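Local coordinates for protein 5-formyl-3-hydroxy-2-methylpyridine 4-carboxylate 5-dehydrogenase (PDB 4OM8) that oxidises a pyridine aldehyde from vitamin B6 breakdown with NAD+ to a dicarboxylate, and can also reduce the same aldehyde with NADH, at residues 20-25 against 57-61; 51-57 against 299-303; 120-124 against 151-156; 130-134 against 155-161. One frame throughout, in Å; residues are numbered along the deposited sequence.

How the contacts relate
Contacts 1 and 2 are neighbours, their centres 13 Å apart; they share Ile57 and are tied by the salt bridge of Arg23 to Asp53. Contacts 3 and 4, with centres 7 Å apart, share Lys155 and Thr156. The two pairs lie well apart, with 29 Å between the centres of contacts 1 and 3. Along the chain the segments interleave within each pair; contact 1 closes before contacts 3 and 4 open, and both of those are nested inside the long loop that contact 2 closes. Contacts 1, 3 and 4 join helices and loops around the sheet of the NAD-binding domain, whereas contact 2 brings helix 284-305 back against helix 35-54 of that domain.

Contact 1: residues 20-25 against 57-61; sequences RLARGG and IALPS
Arg23 and Arg20 both bend their side chains around Ile57, each using it differently. With CG anti to the backbone N (chi1 -172°), Arg23 rests CG on Ile57 CG2 (3.6 Å); the bends at chi2 and chi3 then bring NH1 round to the backbone Ile57 O. This 3.0 Å bond from NH1 to Ile57 O lies near the guanidinium plane and runs almost straight on from the carbonyl. The same group forms salt bridges with Glu49 and Asp53 of helix 35-54. A leucine here would probably leave those two carboxylates without their positive mate and Ile57 O without its donor. Helix 14-23, the first helix of the Rossmann fold, ends here in a Schellman motif: Gly25, at phi 106°, returns its N to Ala22 O (2.9 Å), and glycine suits both the positive phi and the nearness of Pro60 CG. Arg20, bent at chi2, lays one guanidinium face beneath Ile57 CG2, which sits 3.7 Å above its centre; its NH2 is held by Ile171 O. Beyond, Leu59 CA approaches Arg23 O at 3.3 Å in a CA-H...O contact, and the Leu59 CD2 methyl reaches Ala22 O.

Contact 2: residues 51-57 against 299-303; sequences VLDALGI and VAVRR
Leu55, whose side chain meets Val299 and Arg302, has its backbone N fixed to Val51 O at 2.9 Å, in the last turn of its helix. No hydrogen bond crosses between the segments, so the join rests on apolar surfaces. Leu55 does most of the work: its CD2 branch wedges between Val299 CG1 (3.8 Å) and Arg302 CD (3.7 Å), while CD1 comes to Arg302 NH1. The two side chains of Leu55 and Arg302 cross at about a right angle. Arg302 reaches this far because its chain is stretched from CG to NE (chi2 166°, chi3 170°), which lays its methylenes against the leucine and carries its charged end past it. That end is satisfied elsewhere, NE by a salt bridge to Glu306 and NH1 by Ile144 O, which should fix the rotation of the guanidinium; Ile57 CD1 lies 4.0 Å from Arg302 NH2. A second apolar point is Val51 CG1 on Val299 CG2 (3.9 Å). Val299 suits its place because its forked methyls serve three neighbours, CG1 facing Leu55 and Ala54, CG2 facing Val51. From another side of helix 284-305, Ala300 and Val301 pack on Ile304 of the second subunit. Gly56, with positive phi, closes helix 35-54 in a Schellman motif. This end of a Rossmann-domain helix packs against the chain's last helix, beside the dimer interface.

Contact 3: residues 120-124 against 151-156; sequences ITKLQ and IAGEKT
The Gln124 carboxamide is the flat group that meets the turn 153-156. Lys155 CB lies over one face, 3.7 Å from Gln124 CD, and the Lys155 N approaches from that same side, giving its hydrogen to Gln124 OE1 at 2.9 Å from above the carbonyl plane (41° out of it). On the amide's other side Gln124 NE2 donates to Thr156 OG1 at 3.1 Å, the partner tilted 25° from the plane; NE2 also has a weak bond to Pro130 O. The amide can face the turn because CG is wedged between the backbone N and the carbonyl carbon (chi1 66°) and the rest of the chain is extended. Residues 153-156 form a type I beta turn, in the connection from strand 147-151 to helix 158-170 of the Rossmann domain. Thr156 OG1 reaches back inside it to accept Gly153 N at 2.8 Å, while its own hydrogen goes to Met133 O. Gly153 lies so close to helix 120-123 that a CB would clash with Gln124 OE1 and Thr121 N, and glycine is therefore the fitting residue. Thr121 OG1 accepts Glu154 N at 2.9 Å, and Asp181 OD2 is hydrogen-bonded to the same hydroxyl. Ile120 sends CG2 against Gly153 N (3.6 Å) and rests CG1 on the carbonyl O of Ile151. The side chain of Ile151 in turn touches His137, a residue inferred to matter for catalysis.

Contact 4: residues 130-134 against 155-161; sequences PERMV and KTAPQTV
Glu131 and Thr156 bring their CA atoms within 4.0 Å, where the 3-10 segment 130-131 meets the bend before helix 158-170. Glu131 O is gripped twice: Ala157 N donates at 2.9 Å in the carbonyl plane, on a lone pair, and Thr160 OG1 donates at 2.8 Å, tilted 22° from that plane. The Thr160 hydroxyl reaches it because OG1 stands opposite its carbonyl carbon (chi1 -61°), leaving CG2 to slide past Val134 CB at 3.8 Å; threonine thus serves a polar and an apolar neighbour at once. Thr156 OG1 gives its proton to Met133 O at 2.6 Å, nearly in line with the carbonyl, while its CG2 meets Val134. A valine in its place would probably leave Met133 O without this donor, and take from Gly153 N and Gln124 NE2 the hydroxyl that accepts from them. Pro130 CG packs on Lys155 CD (3.7 Å), the aliphatic part of a lysine whose amino group lies farther off, and Val134 CG2 touches Val161 CG2 at 4.2 Å. Ala157 holds the N-cap position, and the first turn of helix 158-170 lies against the 3-10 segment and the start of strand 133-137, a helix-on-sheet packing within the Rossmann-type domain of the 3-hydroxyacyl-CoA dehydrogenase family.

Contact 1: residues 20-25 against 57-61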
# COMPACT_ATOMS: atom_id res chain seq x y z
N ARG A 20 -16.53 4.25 18.03
CA ARG A 20 -15.36 3.46 18.38
C ARG A 20 -14.86 3.81 19.76
O ARG A 20 -14.43 2.93 20.51
CB ARG A 20 -14.23 3.65 17.36
CG ARG A 20 -12.99 2.82 17.67
CD ARG A 20 -13.34 1.35 17.68
NE ARG A 20 -12.24 0.47 18.05
CZ ARG A 20 -11.95 0.12 19.29
NH1 ARG A 20 -12.65 0.61 20.32
NH2 ARG A 20 -10.95 -0.73 19.53
N LEU A 21 -14.89 5.10 20.09
CA LEU A 21 -14.48 5.52 21.42
C LEU A 21 -15.43 5.00 22.49
O LEU A 21 -14.99 4.53 23.54
CB LEU A 21 -14.39 7.05 21.48
CG LEU A 21 -13.23 7.62 20.66
CD1 LEU A 21 -13.37 9.14 20.54
CD2 LEU A 21 -11.88 7.27 21.29
N ALA A 22 -16.73 5.06 22.24
CA ALA A 22 -17.69 4.54 23.21
C ALA A 22 -17.53 3.04 23.40
O ALA A 22 -17.72 2.53 24.50
CB ALA A 22 -19.10 4.86 22.78
N ARG A 23 -17.21 2.33 22.32
CA ARG A 23 -17.03 0.89 22.41
C ARG A 23 -15.84 0.55 23.32
O ARG A 23 -15.77 -0.54 23.88
CB ARG A 23 -16.83 0.30 21.00
CG ARG A 23 -16.84 -1.23 20.91
CD ARG A 23 -18.19 -1.81 21.30
NE ARG A 23 -19.25 -1.41 20.39
CZ ARG A 23 -19.77 -2.20 19.45
NH1 ARG A 23 -19.30 -3.43 19.30
NH2 ARG A 23 -20.74 -1.76 18.66
N GLY A 24 -14.91 1.49 23.47
CA GLY A 24 -13.79 1.33 24.38
C GLY A 24 -14.14 1.63 25.83
O GLY A 24 -13.29 1.51 26.71
N GLY A 25 -15.38 2.02 26.09
CA GLY A 25 -15.80 2.27 27.46
C GLY A 25 -15.95 3.74 27.80
O GLY A 25 -16.40 4.07 28.89
N ILE A 57 -15.16 -6.29 18.08
CA ILE A 57 -14.67 -5.36 19.09
C ILE A 57 -15.63 -5.25 20.27
O ILE A 57 -16.77 -4.82 20.12
CB ILE A 57 -14.45 -3.97 18.49
CG1 ILE A 57 -13.43 -4.06 17.34
CG2 ILE A 57 -13.97 -2.99 19.56
CD1 ILE A 57 -13.30 -2.77 16.58
N ALA A 58 -15.16 -5.61 21.46
CA ALA A 58 -16.03 -5.67 22.62
C ALA A 58 -15.95 -4.43 23.51
O ALA A 58 -14.93 -3.75 23.56
CB ALA A 58 -15.72 -6.91 23.44
N LEU A 59 -17.05 -4.15 24.22
CA LEU A 59 -17.04 -3.19 25.32
C LEU A 59 -16.27 -3.85 26.46
O LEU A 59 -16.42 -5.05 26.68
CB LEU A 59 -18.46 -2.84 25.76
CG LEU A 59 -19.06 -1.44 25.56
CD1 LEU A 59 -20.56 -1.47 25.84
CD2 LEU A 59 -18.37 -0.39 26.43
N PRO A 60 -15.44 -3.07 27.19
CA PRO A 60 -14.75 -3.65 28.35
C PRO A 60 -15.76 -3.79 29.47
O PRO A 60 -16.91 -3.36 29.32
CB PRO A 60 -13.65 -2.63 28.69
CG PRO A 60 -14.07 -1.35 28.04
CD PRO A 60 -15.12 -1.64 26.99
N SER A 61 -15.35 -4.36 30.59
CA SER A 61 -16.33 -4.65 31.62
C SER A 61 -16.57 -3.45 32.52
O SER A 61 -17.24 -3.56 33.54
CB SER A 61 -15.87 -5.85 32.43
OG SER A 61 -15.57 -6.93 31.57

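Contact 2: residues 51-57 against 299-303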
# COMPACT_ATOMS: atom_id res chain seq x y z
N VAL A 51 -20.73 -2.46 12.35
CA VAL A 51 -19.39 -2.72 11.83
C VAL A 51 -18.46 -3.09 12.98
O VAL A 51 -17.66 -4.01 12.87
CB VAL A 51 -18.86 -1.50 11.06
CG1 VAL A 51 -17.34 -1.60 10.85
CG2 VAL A 51 -19.58 -1.37 9.73
N LEU A 52 -18.60 -2.41 14.11
CA LEU A 52 -17.78 -2.74 15.26
C LEU A 52 -18.07 -4.17 15.74
O LEU A 52 -17.16 -4.89 16.14
CB LEU A 52 -18.01 -1.75 16.40
CG LEU A 52 -17.54 -0.32 16.12
CD1 LEU A 52 -17.83 0.55 17.32
CD2 LEU A 52 -16.06 -0.31 15.84
N ASP A 53 -19.33 -4.57 15.68
CA ASP A 53 -19.69 -5.96 16.00
C ASP A 53 -18.99 -6.93 15.05
O ASP A 53 -18.43 -7.93 15.47
CB ASP A 53 -21.20 -6.17 15.92
CG ASP A 53 -21.97 -5.42 16.98
OD1 ASP A 53 -21.37 -5.00 18.00
OD2 ASP A 53 -23.20 -5.26 16.80
N ALA A 54 -19.05 -6.60 13.76
CA ALA A 54 -18.46 -7.44 12.73
C ALA A 54 -16.95 -7.52 12.88
O ALA A 54 -16.34 -8.50 12.47
CB ALA A 54 -18.84 -6.92 11.36
N LEU A 55 -16.35 -6.48 13.45
CA LEU A 55 -14.91 -6.50 13.72
C LEU A 55 -14.56 -7.26 14.99
O LEU A 55 -13.38 -7.46 15.30
CB LEU A 55 -14.39 -5.07 13.82
CG LEU A 55 -14.22 -4.35 12.48
CD1 LEU A 55 -14.00 -2.87 12.71
CD2 LEU A 55 -13.04 -4.95 11.68
N GLY A 56 -15.59 -7.67 15.74
CA GLY A 56 -15.38 -8.43 16.96
C GLY A 56 -14.83 -7.58 18.09
O GLY A 56 -14.12 -8.08 18.96
N ILE A 57 -15.16 -6.29 18.08
CA ILE A 57 -14.67 -5.36 19.09
C ILE A 57 -15.63 -5.25 20.27
O ILE A 57 -16.77 -4.82 20.12
CB ILE A 57 -14.45 -3.97 18.49
CG1 ILE A 57 -13.43 -4.06 17.34
CG2 ILE A 57 -13.97 -2.99 19.56
CD1 ILE A 57 -13.30 -2.77 16.58
N VAL A 299 -13.39 -4.69 6.31
CA VAL A 299 -13.61 -5.40 7.57
C VAL A 299 -13.02 -6.81 7.51
O VAL A 299 -12.31 -7.22 8.44
CB VAL A 299 -15.12 -5.44 7.93
CG1 VAL A 299 -15.37 -6.45 9.04
CG2 VAL A 299 -15.57 -4.04 8.34
N ALA A 300 -13.25 -7.54 6.42
CA ALA A 300 -12.78 -8.93 6.33
C ALA A 300 -11.25 -8.99 6.31
O ALA A 300 -10.64 -9.86 6.95
CB ALA A 300 -13.36 -9.61 5.10
N VAL A 301 -10.64 -8.08 5.56
CA VAL A 301 -9.18 -8.05 5.45
C VAL A 301 -8.55 -7.70 6.80
O VAL A 301 -7.56 -8.31 7.21
CB VAL A 301 -8.74 -7.03 4.37
CG1 VAL A 301 -7.24 -6.73 4.49
CG2 VAL A 301 -9.09 -7.56 2.98
N ARG A 302 -9.13 -6.74 7.51
CA ARG A 302 -8.56 -6.35 8.78
C ARG A 302 -8.49 -7.52 9.75
O ARG A 302 -7.48 -7.71 10.44
CB ARG A 302 -9.36 -5.19 9.41
CG ARG A 302 -9.03 -5.02 10.88
CD ARG A 302 -9.52 -3.72 11.47
NE ARG A 302 -9.35 -3.78 12.92
CZ ARG A 302 -9.78 -2.86 13.78
NH1 ARG A 302 -10.43 -1.78 13.36
NH2 ARG A 302 -9.57 -3.04 15.07
N ARG A 303 -9.54 -8.34 9.80
CA ARG A 303 -9.54 -9.46 10.72
C ARG A 303 -8.41 -10.43 10.39
O ARG A 303 -7.76 -10.95 11.29
CB ARG A 303 -10.90 -10.16 10.71
CG ARG A 303 -12.00 -9.23 11.19
CD ARG A 303 -13.18 -9.99 11.70
NE ARG A 303 -13.67 -10.95 10.72
CZ ARG A 303 -14.64 -11.82 10.96
NH1 ARG A 303 -15.21 -11.86 12.15
NH2 ARG A 303 -15.04 -12.66 10.01

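Contact 3: residues 120-124 against 151-156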
# COMPACT_ATOMS: atom_id res chain seq x y z
N ILE A 120 0.13 21.41 14.05
CA ILE A 120 -0.34 21.47 15.43
C ILE A 120 0.25 22.72 16.08
O ILE A 120 -0.38 23.36 16.92
CB ILE A 120 0.04 20.20 16.21
CG1 ILE A 120 -0.45 18.94 15.48
CG2 ILE A 120 -0.54 20.24 17.62
CD1 ILE A 120 -1.92 19.00 15.04
N THR A 121 1.46 23.08 15.65
CA THR A 121 2.13 24.26 16.17
C THR A 121 1.33 25.54 15.91
O THR A 121 1.29 26.46 16.76
CB THR A 121 3.53 24.38 15.56
OG1 THR A 121 4.30 23.26 15.99
CG2 THR A 121 4.22 25.67 16.00
N LYS A 122 0.67 25.61 14.76
CA LYS A 122 -0.19 26.74 14.46
C LYS A 122 -1.49 26.68 15.24
O LYS A 122 -1.95 27.69 15.79
CB LYS A 122 -0.50 26.81 12.96
CG LYS A 122 0.64 27.37 12.14
CD LYS A 122 0.20 27.58 10.70
CE LYS A 122 1.38 28.05 9.86
NZ LYS A 122 0.97 28.38 8.47
N LEU A 123 -2.09 25.50 15.31
CA LEU A 123 -3.37 25.35 15.99
C LEU A 123 -3.29 25.73 17.46
O LEU A 123 -4.19 26.39 17.98
CB LEU A 123 -3.87 23.91 15.85
CG LEU A 123 -4.26 23.52 14.42
CD1 LEU A 123 -4.71 22.06 14.37
CD2 LEU A 123 -5.36 24.45 13.91
N GLN A 124 -2.20 25.35 18.13
CA GLN A 124 -2.14 25.52 19.58
C GLN A 124 -1.86 26.98 19.97
O GLN A 124 -1.99 27.35 21.14
CB GLN A 124 -1.11 24.57 20.20
CG GLN A 124 0.33 24.86 19.81
CD GLN A 124 1.29 23.72 20.16
OE1 GLN A 124 2.39 23.66 19.60
NE2 GLN A 124 0.89 22.84 21.07
N ILE A 151 0.48 13.57 17.35
CA ILE A 151 1.49 14.55 16.93
C ILE A 151 1.61 15.76 17.84
O ILE A 151 0.72 16.60 17.90
CB ILE A 151 1.20 15.08 15.51
CG1 ILE A 151 0.82 13.94 14.56
CG2 ILE A 151 2.40 15.87 14.98
CD1 ILE A 151 -0.69 13.82 14.27
N ALA A 152 2.77 15.88 18.48
CA ALA A 152 3.03 17.09 19.25
C ALA A 152 3.31 18.29 18.36
O ALA A 152 4.05 18.20 17.37
CB ALA A 152 4.21 16.86 20.17
N GLY A 153 2.74 19.44 18.72
CA GLY A 153 3.22 20.70 18.18
C GLY A 153 4.42 21.16 19.00
O GLY A 153 4.80 20.50 19.97
N GLU A 154 5.02 22.28 18.61
CA GLU A 154 6.22 22.77 19.28
C GLU A 154 6.02 22.96 20.79
O GLU A 154 6.96 22.77 21.56
CB GLU A 154 6.68 24.07 18.63
CG GLU A 154 7.99 24.60 19.16
CD GLU A 154 9.18 23.76 18.73
OE1 GLU A 154 9.04 22.94 17.79
OE2 GLU A 154 10.27 23.94 19.31
N LYS A 155 4.81 23.31 21.19
CA LYS A 155 4.53 23.61 22.60
C LYS A 155 3.83 22.46 23.32
O LYS A 155 3.55 22.56 24.51
CB LYS A 155 3.66 24.87 22.71
CG LYS A 155 4.33 26.16 22.24
CD LYS A 155 3.39 27.35 22.47
CE LYS A 155 4.01 28.67 22.02
NZ LYS A 155 5.32 28.93 22.68
N THR A 156 3.54 21.37 22.62
CA THR A 156 2.83 20.26 23.25
C THR A 156 3.69 19.55 24.30
O THR A 156 4.85 19.23 24.04
CB THR A 156 2.37 19.21 22.20
OG1 THR A 156 1.53 19.84 21.22
CG2 THR A 156 1.61 18.08 22.86
O HOH W 1 7.45 21.92 15.58

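Contact 4: residues 130-134 against 155-161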
# COMPACT_ATOMS: atom_id res chain seq x y z
N PRO A 130 -1.37 25.76 25.66
CA PRO A 130 -1.16 25.04 24.40
C PRO A 130 -0.47 23.71 24.61
O PRO A 130 -0.46 22.87 23.70
CB PRO A 130 -0.27 25.99 23.59
CG PRO A 130 0.40 26.87 24.63
CD PRO A 130 -0.61 27.02 25.72
N GLU A 131 0.09 23.50 25.80
CA GLU A 131 0.79 22.26 26.09
C GLU A 131 -0.15 21.06 26.14
O GLU A 131 0.31 19.92 25.99
CB GLU A 131 1.56 22.34 27.41
CG GLU A 131 2.45 23.56 27.52
CD GLU A 131 1.70 24.77 28.04
OE1 GLU A 131 0.50 24.66 28.35
OE2 GLU A 131 2.33 25.83 28.17
N ARG A 132 -1.45 21.29 26.34
CA ARG A 132 -2.42 20.19 26.36
C ARG A 132 -3.16 20.07 25.02
O ARG A 132 -4.19 19.37 24.93
CB ARG A 132 -3.43 20.34 27.52
CG ARG A 132 -4.07 21.73 27.73
CD ARG A 132 -5.03 22.17 26.60
NE ARG A 132 -5.52 23.53 26.89
CZ ARG A 132 -6.60 23.79 27.61
NH1 ARG A 132 -7.34 22.79 28.10
NH2 ARG A 132 -6.96 25.05 27.85
N MET A 133 -2.65 20.74 23.99
CA MET A 133 -3.20 20.56 22.64
C MET A 133 -2.25 19.72 21.80
O MET A 133 -1.03 19.89 21.86
CB MET A 133 -3.47 21.89 21.94
CG MET A 133 -3.82 21.69 20.47
SD MET A 133 -4.49 23.12 19.65
CE MET A 133 -6.15 23.16 20.32
N VAL A 134 -2.82 18.81 21.03
CA VAL A 134 -2.06 17.79 20.32
C VAL A 134 -2.82 17.37 19.08
O VAL A 134 -4.04 17.55 18.99
CB VAL A 134 -1.84 16.57 21.26
CG1 VAL A 134 -3.17 15.90 21.62
CG2 VAL A 134 -0.86 15.56 20.68
N LYS A 155 4.81 23.31 21.19
CA LYS A 155 4.53 23.61 22.60
C LYS A 155 3.83 22.46 23.32
O LYS A 155 3.55 22.56 24.51
CB LYS A 155 3.66 24.87 22.71
CG LYS A 155 4.33 26.16 22.24
CD LYS A 155 3.39 27.35 22.47
CE LYS A 155 4.01 28.67 22.02
NZ LYS A 155 5.32 28.93 22.68
N THR A 156 3.54 21.37 22.62
CA THR A 156 2.83 20.26 23.25
C THR A 156 3.69 19.55 24.30
O THR A 156 4.85 19.23 24.04
CB THR A 156 2.37 19.21 22.20
OG1 THR A 156 1.53 19.84 21.22
CG2 THR A 156 1.61 18.08 22.86
N ALA A 157 3.13 19.33 25.48
CA ALA A 157 3.86 18.61 26.52
C ALA A 157 4.02 17.15 26.13
O ALA A 157 3.09 16.54 25.61
CB ALA A 157 3.13 18.71 27.85
N PRO A 158 5.21 16.58 26.38
CA PRO A 158 5.41 15.15 26.15
C PRO A 158 4.35 14.32 26.88
O PRO A 158 3.91 13.31 26.34
CB PRO A 158 6.81 14.90 26.72
CG PRO A 158 7.51 16.19 26.47
CD PRO A 158 6.47 17.27 26.71
N GLN A 159 3.94 14.75 28.07
CA GLN A 159 2.89 14.05 28.83
C GLN A 159 1.57 13.98 28.07
O GLN A 159 0.83 13.01 28.18
CB GLN A 159 2.67 14.75 30.18
CG GLN A 159 3.83 14.60 31.17
CD GLN A 159 5.05 15.44 30.81
OE1 GLN A 159 4.96 16.40 30.04
NE2 GLN A 159 6.20 15.08 31.38
N THR A 160 1.27 15.01 27.28
CA THR A 160 0.04 15.04 26.50
C THR A 160 0.07 13.96 25.44
O THR A 160 -0.90 13.21 25.25
CB THR A 160 -0.16 16.42 25.86
OG1 THR A 160 -0.25 17.39 26.92
CG2 THR A 160 -1.42 16.46 24.99
N VAL A 161 1.21 13.87 24.76
CA VAL A 161 1.41 12.84 23.75
C VAL A 161 1.30 11.46 24.38
O VAL A 161 0.61 10.58 23.86
CB VAL A 161 2.77 13.01 23.05
CG1 VAL A 161 3.07 11.83 22.15
CG2 VAL A 161 2.81 14.31 22.25